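Local coordinates for protein CRISPR-associated endonuclease Cas12b (Alicyclobacillus acidoterrestris, PDB 5U31) that cleaves target DNA under the direction of a bound guide RNA, as the RuvC-type effector endonuclease of a bacterial CRISPR adaptive immune system, at residues Pro687-Ala692 and Trp724-Lys729; Asp733-Val738 and Glu766-Phe771. The protein carries 3 engineered substitutions. All blocks are in the same frame, centred on the assembly; numbering follows the deposited sequence.

Interaction 1: Pro687-Ala692 and Trp724-Lys729. With nucleotides of chain B.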
ATOM      1  N   PRO A 687     -37.303  12.445  14.550  1.00 93.02           N
ATOM      2  CA  PRO A 687     -38.755  12.475  14.798  1.00 90.28           C
ATOM      3  C   PRO A 687     -39.545  13.168  13.699  1.00 80.84           C
ATOM      4  O   PRO A 687     -40.508  12.592  13.178  1.00 74.49           O
ATOM      5  CB  PRO A 687     -38.861  13.209  16.144  1.00 95.17           C
ATOM      6  CG  PRO A 687     -37.585  13.982  16.265  1.00 93.02           C
ATOM      7  CD  PRO A 687     -36.546  13.130  15.611  1.00 90.33           C
ATOM      8  N   ASP A 688     -39.151  14.384  13.315  1.00 77.79           N
ATOM      9  CA  ASP A 688     -39.989  15.185  12.427  1.00 82.65           C
ATOM     10  C   ASP A 688     -40.043  14.605  11.018  1.00 73.31           C
ATOM     11  O   ASP A 688     -41.090  14.666  10.361  1.00 71.85           O
ATOM     12  CB  ASP A 688     -39.494  16.631  12.401  1.00 91.74           C
ATOM     13  CG  ASP A 688     -38.006  16.731  12.145  1.00112.72           C
ATOM     14  OD1 ASP A 688     -37.612  16.926  10.975  1.00118.42           O
ATOM     15  OD2 ASP A 688     -37.231  16.602  13.116  1.00120.83           O
ATOM     16  N   TRP A 689     -38.933  14.044  10.526  1.00 66.64           N
ATOM     17  CA  TRP A 689     -38.972  13.439   9.198  1.00 62.65           C
ATOM     18  C   TRP A 689     -39.737  12.124   9.208  1.00 67.84           C
ATOM     19  O   TRP A 689     -40.406  11.789   8.224  1.00 85.53           O
ATOM     20  CB  TRP A 689     -37.564  13.212   8.648  1.00 60.93           C
ATOM     21  CG  TRP A 689     -37.595  12.715   7.227  1.00 65.07           C
ATOM     22  CD1 TRP A 689     -37.608  13.472   6.091  1.00 56.85           C
ATOM     23  CD2 TRP A 689     -37.654  11.350   6.796  1.00 63.48           C
ATOM     24  NE1 TRP A 689     -37.660  12.663   4.983  1.00 56.57           N
ATOM     25  CE2 TRP A 689     -37.688  11.356   5.390  1.00 56.36           C
ATOM     26  CE3 TRP A 689     -37.677  10.123   7.464  1.00 66.77           C
ATOM     27  CZ2 TRP A 689     -37.747  10.183   4.642  1.00 56.13           C
ATOM     28  CZ3 TRP A 689     -37.728   8.961   6.717  1.00 60.11           C
ATOM     29  CH2 TRP A 689     -37.761   9.000   5.324  1.00 56.01           C
ATOM     30  N   ARG A 690     -39.641  11.365  10.300  1.00 73.27           N
ATOM     31  CA  ARG A 690     -40.430  10.146  10.419  1.00 68.43           C
ATOM     32  C   ARG A 690     -41.921  10.455  10.430  1.00 65.29           C
ATOM     33  O   ARG A 690     -42.711   9.752   9.792  1.00 64.86           O
ATOM     34  CB  ARG A 690     -40.021   9.387  11.680  1.00 66.97           C
ATOM     35  CG  ARG A 690     -40.891   8.199  12.016  1.00 62.34           C
ATOM     36  CD  ARG A 690     -40.304   7.448  13.196  1.00 74.86           C
ATOM     37  NE  ARG A 690     -40.075   8.325  14.340  1.00 82.10           N
ATOM     38  CZ  ARG A 690     -39.429   7.961  15.442  1.00 86.56           C
ATOM     39  NH1 ARG A 690     -38.943   6.734  15.553  1.00 86.44           N
ATOM     40  NH2 ARG A 690     -39.268   8.826  16.435  1.00 92.98           N
ATOM     41  N   GLU A 691     -42.323  11.514  11.138  1.00 62.85           N
ATOM     42  CA  GLU A 691     -43.729  11.903  11.135  1.00 64.73           C
ATOM     43  C   GLU A 691     -44.188  12.284   9.734  1.00 65.18           C
ATOM     44  O   GLU A 691     -45.300  11.934   9.322  1.00 81.55           O
ATOM     45  CB  GLU A 691     -43.959  13.055  12.111  1.00 91.45           C
ATOM     46  CG  GLU A 691     -43.675  12.690  13.560  1.00100.30           C
ATOM     47  CD  GLU A 691     -44.062  13.788  14.534  1.00115.52           C
ATOM     48  OE1 GLU A 691     -44.884  14.655  14.164  1.00118.17           O
ATOM     49  OE2 GLU A 691     -43.540  13.782  15.669  1.00116.23           O
ATOM     50  N   ALA A 692     -43.342  12.993   8.985  1.00 64.16           N
ATOM     51  CA  ALA A 692     -43.681  13.339   7.608  1.00 64.50           C
ATOM     52  C   ALA A 692     -43.827  12.090   6.752  1.00 70.72           C
ATOM     53  O   ALA A 692     -44.741  11.995   5.924  1.00 75.14           O
ATOM     54  CB  ALA A 692     -42.616  14.269   7.025  1.00 63.31           C
ATOM     55  N   TRP A 724     -38.278  14.084   0.281  1.00 65.46           N
ATOM     56  CA  TRP A 724     -36.899  14.347  -0.122  1.00 61.72           C
ATOM     57  C   TRP A 724     -36.524  15.803   0.118  1.00 62.30           C
ATOM     58  O   TRP A 724     -35.409  16.096   0.568  1.00 72.26           O
ATOM     59  CB  TRP A 724     -36.696  13.972  -1.591  1.00 55.36           C
ATOM     60  CG  TRP A 724     -35.368  14.379  -2.152  1.00 53.91           C
ATOM     61  CD1 TRP A 724     -34.177  13.740  -1.983  1.00 52.42           C
ATOM     62  CD2 TRP A 724     -35.099  15.514  -2.986  1.00 53.87           C
ATOM     63  NE1 TRP A 724     -33.181  14.410  -2.653  1.00 54.29           N
ATOM     64  CE2 TRP A 724     -33.723  15.502  -3.276  1.00 52.32           C
ATOM     65  CE3 TRP A 724     -35.890  16.541  -3.509  1.00 55.06           C
ATOM     66  CZ2 TRP A 724     -33.120  16.477  -4.067  1.00 51.90           C
ATOM     67  CZ3 TRP A 724     -35.291  17.504  -4.297  1.00 54.64           C
ATOM     68  CH2 TRP A 724     -33.920  17.466  -4.567  1.00 53.07           C
ATOM     69  N   ARG A 725     -37.439  16.731  -0.177  1.00 65.35           N
ATOM     70  CA  ARG A 725     -37.180  18.137   0.104  1.00 60.29           C
ATOM     71  C   ARG A 725     -37.066  18.389   1.600  1.00 61.01           C
ATOM     72  O   ARG A 725     -36.267  19.229   2.029  1.00 57.86           O
ATOM     73  CB  ARG A 725     -38.287  19.001  -0.502  1.00 61.99           C
ATOM     74  CG  ARG A 725     -37.788  20.242  -1.227  1.00 78.64           C
ATOM     75  CD  ARG A 725     -38.930  20.998  -1.896  1.00101.32           C
ATOM     76  NE  ARG A 725     -38.472  22.233  -2.530  1.00107.79           N
ATOM     77  CZ  ARG A 725     -38.502  23.429  -1.950  1.00 95.58           C
ATOM     78  NH1 ARG A 725     -38.063  24.496  -2.606  1.00 95.96           N
ATOM     79  NH2 ARG A 725     -38.971  23.561  -0.715  1.00 76.80           N
ATOM     80  N   HIS A 726     -37.846  17.663   2.407  1.00 65.24           N
ATOM     81  CA  HIS A 726     -37.730  17.770   3.858  1.00 67.09           C
ATOM     82  C   HIS A 726     -36.364  17.286   4.325  1.00 56.44           C
ATOM     83  O   HIS A 726     -35.645  18.004   5.028  1.00 56.81           O
ATOM     84  CB  HIS A 726     -38.853  16.972   4.526  1.00 77.37           C
ATOM     85  CG  HIS A 726     -38.876  17.070   6.021  1.00 81.17           C
ATOM     86  ND1 HIS A 726     -38.087  17.953   6.726  1.00 77.49           N
ATOM     87  CD2 HIS A 726     -39.599  16.391   6.944  1.00 75.68           C
ATOM     88  CE1 HIS A 726     -38.320  17.811   8.019  1.00 78.48           C
ATOM     89  NE2 HIS A 726     -39.232  16.870   8.177  1.00 76.20           N
HETATM   90  N   MSE A 727     -35.984  16.077   3.930  1.00 56.11           N
HETATM   91  CA  MSE A 727     -34.695  15.535   4.329  1.00 58.34           C
HETATM   92  C   MSE A 727     -33.545  16.335   3.729  1.00 57.14           C
HETATM   93  O   MSE A 727     -32.423  16.299   4.230  1.00 52.35           O
HETATM   94  CB  MSE A 727     -34.575  14.073   3.920  1.00 62.79           C
HETATM   95  CG  MSE A 727     -33.543  13.326   4.729  1.00 73.57           C
HETATM   96 SE   MSE A 727     -32.950  11.690   3.875  1.00 75.03          SE
HETATM   97  CE  MSE A 727     -34.688  10.962   3.414  1.00 86.54           C
ATOM     98  N   GLY A 728     -33.833  17.050   2.641  1.00 53.23           N
ATOM     99  CA  GLY A 728     -32.813  17.886   2.032  1.00 52.34           C
ATOM    100  C   GLY A 728     -32.398  19.035   2.927  1.00 53.38           C
ATOM    101  O   GLY A 728     -31.225  19.420   2.955  1.00 51.35           O
ATOM    102  N   LYS A 729     -33.350  19.604   3.668  1.00 53.75           N
ATOM    103  CA  LYS A 729     -32.993  20.640   4.628  1.00 53.94           C
ATOM    104  C   LYS A 729     -32.246  20.055   5.817  1.00 55.55           C
ATOM    105  O   LYS A 729     -31.441  20.751   6.444  1.00 69.98           O
ATOM    106  CB  LYS A 729     -34.243  21.388   5.093  1.00 59.45           C
ATOM    107  CG  LYS A 729     -34.885  22.257   4.018  1.00 68.11           C
ATOM    108  CD  LYS A 729     -35.997  23.118   4.593  1.00 82.29           C
ATOM    109  CE  LYS A 729     -36.552  24.086   3.556  1.00 90.22           C
ATOM    110  NZ  LYS A 729     -37.557  25.016   4.150  1.00 90.83           N
TER
ATOM    111  P     C B  47     -33.507  26.157  -6.677  1.00126.01           P
ATOM    112  OP1   C B  47     -33.332  27.432  -7.416  1.00128.68           O
ATOM    113  OP2   C B  47     -32.347  25.245  -6.512  1.00121.92           O
ATOM    114  O5'   C B  47     -34.057  26.555  -5.237  1.00126.98           O
ATOM    115  C5'   C B  47     -33.317  26.261  -4.064  1.00107.86           C
ATOM    116  C4'   C B  47     -34.047  25.265  -3.203  1.00 94.97           C
ATOM    117  O4'   C B  47     -35.011  24.544  -4.014  1.00 94.75           O
ATOM    118  C3'   C B  47     -33.178  24.179  -2.597  1.00 88.04           C
ATOM    119  O3'   C B  47     -32.517  24.600  -1.419  1.00 76.99           O
ATOM    120  C2'   C B  47     -34.160  23.031  -2.392  1.00 92.34           C
ATOM    121  O2'   C B  47     -34.928  23.228  -1.215  1.00 91.35           O
ATOM    122  C1'   C B  47     -35.075  23.194  -3.609  1.00 99.63           C
ATOM    123  N1    C B  47     -34.650  22.340  -4.747  1.00104.31           N
ATOM    124  C2    C B  47     -35.325  21.137  -4.987  1.00107.75           C
ATOM    125  O2    C B  47     -36.274  20.810  -4.251  1.00 95.41           O
ATOM    126  N3    C B  47     -34.926  20.364  -6.027  1.00104.30           N
ATOM    127  C4    C B  47     -33.904  20.738  -6.805  1.00 81.86           C
ATOM    128  N4    C B  47     -33.544  19.943  -7.813  1.00 78.12           N
ATOM    129  C5    C B  47     -33.198  21.950  -6.585  1.00 67.87           C
ATOM    130  C6    C B  47     -33.607  22.702  -5.560  1.00 82.23           C
ATOM    131  P     C B  48     -30.916  24.715  -1.402  1.00 71.90           P
ATOM    132  OP1   C B  48     -30.544  25.666  -0.324  1.00 61.80           O
ATOM    133  OP2   C B  48     -30.437  24.956  -2.786  1.00 64.24           O
ATOM    134  O5'   C B  48     -30.446  23.251  -0.988  1.00 73.81           O
ATOM    135  C5'   C B  48     -30.956  22.640   0.187  1.00 60.27           C
ATOM    136  C4'   C B  48     -30.600  21.179   0.260  1.00 51.04           C
ATOM    137  O4'   C B  48     -31.372  20.428  -0.708  1.00 51.45           O
ATOM    138  C3'   C B  48     -29.162  20.819  -0.064  1.00 53.89           C
ATOM    139  O3'   C B  48     -28.276  21.054   1.012  1.00 48.79           O
ATOM    140  C2'   C B  48     -29.267  19.350  -0.458  1.00 53.45           C
ATOM    141  O2'   C B  48     -29.349  18.524   0.694  1.00 55.77           O
ATOM    142  C1'   C B  48     -30.622  19.323  -1.168  1.00 50.23           C
ATOM    143  N1    C B  48     -30.489  19.414  -2.637  1.00 50.03           N
ATOM    144  C2    C B  48     -30.227  18.242  -3.340  1.00 49.35           C
ATOM    145  O2    C B  48     -30.109  17.188  -2.704  1.00 48.94           O
ATOM    146  N3    C B  48     -30.109  18.286  -4.683  1.00 49.21           N
ATOM    147  C4    C B  48     -30.247  19.451  -5.319  1.00 55.08           C
ATOM    148  N4    C B  48     -30.121  19.448  -6.649  1.00 55.33           N
ATOM    149  C5    C B  48     -30.520  20.668  -4.625  1.00 50.42           C
ATOM    150  C6    C B  48     -30.633  20.604  -3.293  1.00 51.11           C
TER
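Asp-688, at the start of helix 687-701, brings its carboxylate to the imidazole of His-726 on helix 709-739. Asp-688 OD1 lies 3.2 Å from His-726 CE1, beside the rim of the ring, with the carboxylate and ring planes 46° apart. Trp-689 carries most of the packing. Its CG is anti to the backbone N (chi1 -174°), and the indole reaches the other helix between His-726 and Met-727, a selenomethionine here. The CD1 corner of the Trp-689 indole touches His-726 CD2 at 3.6 Å, the two rings meeting obliquely. Farther along, CE of Met-727 sits over one indole face, displaced toward the rim, 3.4 Å from Trp-689 CZ2; with SE oblique to the five-membered ring, this is a Met-aromatic contact. Trp-689 NE1 is hydrogen-bonded to the carbonyl of Val-723. Both helices belong to REC2 (Helical-II); segments 687-692 and 724-729 run antiparallel, at 175°, their axes 10.3 Å apart at closest. One turn on, Ala-692 CB closes on the edge of the His-726 ring, 3.7 Å from CD2. Helix 709-739 also faces the sgRNA: the Gly-728 carbonyl O accepts a hydrogen bond from O2' of C48 of chain B (3.1 Å), and Arg-725 NE makes a weak one to O2 of C47 of chain B.

Interaction 2: Asp733-Val738 and Glu766-Phe771; sequences DWRKDV and ERQYKF. With nucleotides of chain B.
This is a helix-helix contact within the REC2 (Helical-II) domain, joined on one side by a base of the guide RNA. The segments 733-738 and 766-771 run roughly antiparallel, at 151°, and their axes come no closer than 13.3 Å, so long side chains bridge the gap. Trp-734 meets Phe-771 in an apolar contact: its CZ3 comes 3.5 Å from Phe-771 CD2, at the edge of the phenyl ring, and the two rings pair obliquely. The same indole presents its CZ2 edge to the aliphatic part of Gln-768, with Trp-734 CZ2 3.9 Å from Gln-768 CG. Beyond CG the Gln-768 chain is extended (chi2 176°), which carries its amide carbon out to the uracil of U37 of chain B. There the amide reads the base in two directions. Gln-768 OE1 accepts a hydrogen bond from U37 N3 at 2.8 Å, while Gln-768 NE2 donates to U37 O4 in a bond whose modelled length is short and doubtful in detail; the match to the imide edge of a uracil rests chiefly on the first. Arg-735 adds a third bond from the opposite helix, NH1 to U37 O2 at 3.2 Å and nearly straight (169°). Arg-735 NH1 also lies 3.1 Å from Gln-768 OE1. Val-738 CG1 packs against the base at N3 and C2. Both Arg-735 and Gln-768 are established sgRNA-binding residues, and the geometry has them share one nucleotide across the helix pair. Gln-768 NE2 has a second acceptor in the carbonyl of Tyr-764, one turn earlier, which helps fix the rotation of the amide. Helix 641-658 adjoins the apolar side, touching Trp-734 through Thr-642 and Phe-771 through Leu-643 and Leu-646, while helix 796-822 meets helix 759-776 at Glu-766 and Tyr-769.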
ATOM      1  N   ASP A 733     -28.418  21.309   6.997  1.00 50.18           N
ATOM      2  CA  ASP A 733     -28.017  21.782   8.318  1.00 50.37           C
ATOM      3  C   ASP A 733     -26.915  20.914   8.910  1.00 49.16           C
ATOM      4  O   ASP A 733     -26.026  21.422   9.604  1.00 56.48           O
ATOM      5  CB  ASP A 733     -29.223  21.825   9.256  1.00 51.77           C
ATOM      6  CG  ASP A 733     -30.290  22.799   8.791  1.00 62.60           C
ATOM      7  OD1 ASP A 733     -29.950  23.758   8.067  1.00 60.26           O
ATOM      8  OD2 ASP A 733     -31.469  22.608   9.156  1.00 61.40           O
ATOM      9  N   TRP A 734     -26.960  19.602   8.656  1.00 48.57           N
ATOM     10  CA  TRP A 734     -25.925  18.713   9.174  1.00 47.46           C
ATOM     11  C   TRP A 734     -24.548  19.110   8.657  1.00 53.57           C
ATOM     12  O   TRP A 734     -23.568  19.104   9.409  1.00 51.40           O
ATOM     13  CB  TRP A 734     -26.235  17.261   8.806  1.00 47.09           C
ATOM     14  CG  TRP A 734     -25.055  16.349   8.962  1.00 45.82           C
ATOM     15  CD1 TRP A 734     -24.335  16.130  10.097  1.00 45.48           C
ATOM     16  CD2 TRP A 734     -24.453  15.537   7.945  1.00 44.80           C
ATOM     17  NE1 TRP A 734     -23.324  15.231   9.854  1.00 44.32           N
ATOM     18  CE2 TRP A 734     -23.376  14.852   8.540  1.00 43.88           C
ATOM     19  CE3 TRP A 734     -24.722  15.323   6.590  1.00 44.64           C
ATOM     20  CZ2 TRP A 734     -22.567  13.970   7.828  1.00 51.07           C
ATOM     21  CZ3 TRP A 734     -23.918  14.444   5.884  1.00 43.58           C
ATOM     22  CH2 TRP A 734     -22.854  13.781   6.504  1.00 47.87           C
ATOM     23  N   ARG A 735     -24.458  19.467   7.374  1.00 46.48           N
ATOM     24  CA  ARG A 735     -23.176  19.871   6.807  1.00 48.08           C
ATOM     25  C   ARG A 735     -22.737  21.229   7.337  1.00 52.04           C
ATOM     26  O   ARG A 735     -21.543  21.449   7.567  1.00 55.34           O
ATOM     27  CB  ARG A 735     -23.263  19.891   5.286  1.00 44.71           C
ATOM     28  CG  ARG A 735     -23.690  18.574   4.696  1.00 46.31           C
ATOM     29  CD  ARG A 735     -22.533  17.839   4.049  1.00 47.91           C
ATOM     30  NE  ARG A 735     -21.597  17.276   5.017  1.00 53.73           N
ATOM     31  CZ  ARG A 735     -20.289  17.512   5.014  1.00 60.39           C
ATOM     32  NH1 ARG A 735     -19.513  16.946   5.927  1.00 44.88           N
ATOM     33  NH2 ARG A 735     -19.755  18.303   4.090  1.00 55.29           N
ATOM     34  N   LYS A 736     -23.683  22.153   7.527  1.00 53.51           N
ATOM     35  CA  LYS A 736     -23.354  23.425   8.165  1.00 56.17           C
ATOM     36  C   LYS A 736     -22.668  23.204   9.505  1.00 58.79           C
ATOM     37  O   LYS A 736     -21.671  23.867   9.821  1.00 55.00           O
ATOM     38  CB  LYS A 736     -24.615  24.270   8.351  1.00 52.91           C
ATOM     39  CG  LYS A 736     -24.840  25.321   7.279  1.00 63.96           C
ATOM     40  CD  LYS A 736     -26.152  26.058   7.509  1.00 77.02           C
ATOM     41  CE  LYS A 736     -26.424  27.078   6.412  1.00 83.22           C
ATOM     42  NZ  LYS A 736     -27.748  27.741   6.580  1.00 79.25           N
ATOM     43  N   ASP A 737     -23.179  22.267  10.301  1.00 53.78           N
ATOM     44  CA  ASP A 737     -22.594  21.989  11.606  1.00 50.96           C
ATOM     45  C   ASP A 737     -21.294  21.206  11.515  1.00 58.73           C
ATOM     46  O   ASP A 737     -20.566  21.132  12.511  1.00 74.76           O
ATOM     47  CB  ASP A 737     -23.599  21.229  12.479  1.00 47.72           C
ATOM     48  CG  ASP A 737     -23.167  21.161  13.925  1.00 57.89           C
ATOM     49  OD1 ASP A 737     -23.399  22.144  14.660  1.00 60.90           O
ATOM     50  OD2 ASP A 737     -22.573  20.135  14.320  1.00 61.95           O
ATOM     51  N   VAL A 738     -20.985  20.626  10.361  1.00 44.74           N
ATOM     52  CA  VAL A 738     -19.742  19.878  10.191  1.00 43.48           C
ATOM     53  C   VAL A 738     -18.587  20.795   9.824  1.00 63.51           C
ATOM     54  O   VAL A 738     -17.499  20.694  10.394  1.00 73.59           O
ATOM     55  CB  VAL A 738     -19.933  18.760   9.152  1.00 42.83           C
ATOM     56  CG1 VAL A 738     -18.593  18.187   8.757  1.00 42.71           C
ATOM     57  CG2 VAL A 738     -20.816  17.668   9.713  1.00 43.22           C
ATOM     58  N   GLU A 766     -14.626   8.983   6.394  1.00 38.31           N
ATOM     59  CA  GLU A 766     -15.044   8.175   5.253  1.00 36.06           C
ATOM     60  C   GLU A 766     -16.549   7.960   5.244  1.00 42.98           C
ATOM     61  O   GLU A 766     -17.177   7.966   4.179  1.00 58.40           O
ATOM     62  CB  GLU A 766     -14.330   6.826   5.269  1.00 35.52           C
ATOM     63  CG  GLU A 766     -12.851   6.881   4.962  1.00 47.19           C
ATOM     64  CD  GLU A 766     -12.567   6.834   3.474  1.00 55.21           C
ATOM     65  OE1 GLU A 766     -13.492   7.114   2.675  1.00 36.40           O
ATOM     66  OE2 GLU A 766     -11.418   6.504   3.106  1.00 56.07           O
ATOM     67  N   ARG A 767     -17.144   7.752   6.422  1.00 47.11           N
ATOM     68  CA  ARG A 767     -18.581   7.530   6.490  1.00 38.46           C
ATOM     69  C   ARG A 767     -19.346   8.715   5.918  1.00 39.00           C
ATOM     70  O   ARG A 767     -20.361   8.537   5.236  1.00 59.27           O
ATOM     71  CB  ARG A 767     -19.003   7.263   7.933  1.00 52.26           C
ATOM     72  CG  ARG A 767     -19.341   5.817   8.229  1.00 55.56           C
ATOM     73  CD  ARG A 767     -19.917   5.662   9.626  1.00 54.33           C
ATOM     74  NE  ARG A 767     -18.884   5.388  10.619  1.00 65.11           N
ATOM     75  CZ  ARG A 767     -18.381   4.182  10.853  1.00 77.92           C
ATOM     76  NH1 ARG A 767     -17.444   4.020  11.777  1.00 85.15           N
ATOM     77  NH2 ARG A 767     -18.812   3.138  10.160  1.00 85.74           N
ATOM     78  N   GLN A 768     -18.864   9.934   6.174  1.00 38.90           N
ATOM     79  CA  GLN A 768     -19.541  11.119   5.658  1.00 45.03           C
ATOM     80  C   GLN A 768     -19.466  11.181   4.138  1.00 44.58           C
ATOM     81  O   GLN A 768     -20.435  11.566   3.475  1.00 39.78           O
ATOM     82  CB  GLN A 768     -18.931  12.381   6.260  1.00 41.46           C
ATOM     83  CG  GLN A 768     -18.936  12.429   7.765  1.00 39.81           C
ATOM     84  CD  GLN A 768     -18.227  13.661   8.283  1.00 39.78           C
ATOM     85  OE1 GLN A 768     -18.441  14.765   7.787  1.00 44.18           O
ATOM     86  NE2 GLN A 768     -17.366  13.478   9.273  1.00 39.46           N
ATOM     87  N   TYR A 769     -18.317  10.821   3.573  1.00 43.76           N
ATOM     88  CA  TYR A 769     -18.187  10.806   2.123  1.00 37.84           C
ATOM     89  C   TYR A 769     -19.171   9.822   1.504  1.00 45.24           C
ATOM     90  O   TYR A 769     -19.916  10.171   0.581  1.00 46.27           O
ATOM     91  CB  TYR A 769     -16.747  10.466   1.739  1.00 36.77           C
ATOM     92  CG  TYR A 769     -16.469  10.545   0.260  1.00 47.83           C
ATOM     93  CD1 TYR A 769     -16.038  11.731  -0.327  1.00 44.08           C
ATOM     94  CD2 TYR A 769     -16.631   9.434  -0.551  1.00 48.29           C
ATOM     95  CE1 TYR A 769     -15.783  11.802  -1.682  1.00 40.30           C
ATOM     96  CE2 TYR A 769     -16.382   9.495  -1.902  1.00 54.46           C
ATOM     97  CZ  TYR A 769     -15.956  10.677  -2.463  1.00 49.17           C
ATOM     98  OH  TYR A 769     -15.710  10.723  -3.814  1.00 55.86           O
ATOM     99  N   LYS A 770     -19.209   8.589   2.023  1.00 45.37           N
ATOM    100  CA  LYS A 770     -20.073   7.564   1.444  1.00 38.70           C
ATOM    101  C   LYS A 770     -21.539   7.972   1.503  1.00 42.14           C
ATOM    102  O   LYS A 770     -22.295   7.731   0.555  1.00 50.89           O
ATOM    103  CB  LYS A 770     -19.870   6.224   2.153  1.00 38.55           C
ATOM    104  CG  LYS A 770     -18.456   5.665   2.101  1.00 40.14           C
ATOM    105  CD  LYS A 770     -18.338   4.408   2.960  1.00 48.07           C
ATOM    106  CE  LYS A 770     -16.897   3.935   3.078  1.00 62.17           C
ATOM    107  NZ  LYS A 770     -16.784   2.675   3.870  1.00 72.24           N
ATOM    108  N   PHE A 771     -21.969   8.586   2.607  1.00 40.36           N
ATOM    109  CA  PHE A 771     -23.364   9.006   2.675  1.00 41.53           C
ATOM    110  C   PHE A 771     -23.652  10.129   1.687  1.00 41.80           C
ATOM    111  O   PHE A 771     -24.683  10.112   1.005  1.00 42.59           O
ATOM    112  CB  PHE A 771     -23.743   9.450   4.084  1.00 42.09           C
ATOM    113  CG  PHE A 771     -25.055  10.174   4.134  1.00 43.29           C
ATOM    114  CD1 PHE A 771     -26.247   9.476   4.042  1.00 44.20           C
ATOM    115  CD2 PHE A 771     -25.098  11.554   4.229  1.00 43.59           C
ATOM    116  CE1 PHE A 771     -27.455  10.138   4.064  1.00 45.38           C
ATOM    117  CE2 PHE A 771     -26.304  12.222   4.251  1.00 44.77           C
ATOM    118  CZ  PHE A 771     -27.485  11.513   4.168  1.00 45.67           C
TER
ATOM    119  P     U B  37     -11.416  21.968   9.121  1.00 50.58           P
ATOM    120  OP1   U B  37     -10.964  23.379   9.183  1.00 63.14           O
ATOM    121  OP2   U B  37     -12.842  21.627   9.331  1.00 63.04           O
ATOM    122  O5'   U B  37     -11.067  21.458   7.659  1.00 47.60           O
ATOM    123  C5'   U B  37     -11.404  20.140   7.244  1.00 41.24           C
ATOM    124  C4'   U B  37     -12.329  20.140   6.047  1.00 37.77           C
ATOM    125  O4'   U B  37     -13.013  18.863   6.035  1.00 40.90           O
ATOM    126  C3'   U B  37     -13.419  21.205   6.090  1.00 38.78           C
ATOM    127  O3'   U B  37     -13.824  21.598   4.768  1.00 38.78           O
ATOM    128  C2'   U B  37     -14.559  20.481   6.793  1.00 39.34           C
ATOM    129  O2'   U B  37     -15.840  20.985   6.498  1.00 53.05           O
ATOM    130  C1'   U B  37     -14.394  19.044   6.292  1.00 40.54           C
ATOM    131  N1    U B  37     -14.797  18.047   7.295  1.00 38.71           N
ATOM    132  C2    U B  37     -15.786  17.130   6.993  1.00 38.90           C
ATOM    133  O2    U B  37     -16.347  17.089   5.914  1.00 38.93           O
ATOM    134  N3    U B  37     -16.097  16.253   8.005  1.00 45.53           N
ATOM    135  C4    U B  37     -15.540  16.210   9.270  1.00 52.58           C
ATOM    136  O4    U B  37     -15.917  15.367  10.087  1.00 49.14           O
ATOM    137  C5    U B  37     -14.529  17.195   9.505  1.00 49.64           C
ATOM    138  C6    U B  37     -14.207  18.056   8.536  1.00 45.27           C
ATOM    139  P     G B 104     -16.613  -0.962   0.036  1.00 43.48           P
ATOM    140  OP1   G B 104     -17.055  -1.199   1.435  1.00 36.84           O
ATOM    141  OP2   G B 104     -16.934  -1.961  -1.018  1.00 41.58           O
ATOM    142  O5'   G B 104     -17.123   0.458  -0.469  1.00 36.57           O
ATOM    143  C5'   G B 104     -16.581   1.646   0.086  1.00 36.15           C
ATOM    144  C4'   G B 104     -16.905   2.848  -0.756  1.00 44.79           C
ATOM    145  O4'   G B 104     -16.044   2.891  -1.922  1.00 44.52           O
ATOM    146  C3'   G B 104     -18.301   2.879  -1.340  1.00 39.50           C
ATOM    147  O3'   G B 104     -19.275   3.281  -0.403  1.00 37.87           O
ATOM    148  C2'   G B 104     -18.141   3.831  -2.517  1.00 43.49           C
ATOM    149  O2'   G B 104     -18.103   5.177  -2.073  1.00 50.92           O
ATOM    150  C1'   G B 104     -16.745   3.456  -3.010  1.00 38.64           C
ATOM    151  N9    G B 104     -16.790   2.470  -4.103  1.00 36.08           N
ATOM    152  C8    G B 104     -16.568   1.118  -4.009  1.00 40.71           C
ATOM    153  N7    G B 104     -16.677   0.514  -5.161  1.00 46.98           N
ATOM    154  C5    G B 104     -16.986   1.529  -6.060  1.00 41.49           C
ATOM    155  C6    G B 104     -17.217   1.483  -7.458  1.00 36.59           C
ATOM    156  O6    G B 104     -17.194   0.500  -8.208  1.00 37.76           O
ATOM    157  N1    G B 104     -17.500   2.745  -7.973  1.00 42.17           N
ATOM    158  C2    G B 104     -17.549   3.905  -7.241  1.00 48.79           C
ATOM    159  N2    G B 104     -17.836   5.025  -7.923  1.00 43.50           N
ATOM    160  N3    G B 104     -17.335   3.963  -5.937  1.00 44.83           N
ATOM    161  C4    G B 104     -17.061   2.745  -5.419  1.00 36.26           C
TER

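In the fold
Both interactions lie in the REC2 (Helical-II) domain and share helix 709-739, which pairs with helix 687-701 in interaction 1 and, nearer its C-terminal end, with helix 759-776 in interaction 2. They follow one another along the chain, interaction 1 being complete before interaction 2 begins, and their centres are about 17 Å apart. Helix 641-658 borders both, at Gln-649 and Leu-653 beside interaction 1 and at Thr-642, Leu-643 and Leu-646 beside interaction 2. C47, C48 and U37 of chain B are all met by helix 709-739, whereas G104 of chain B packs on helix 759-776; the shared helix thus links packing inside the domain to guide binding at the first three nucleotides.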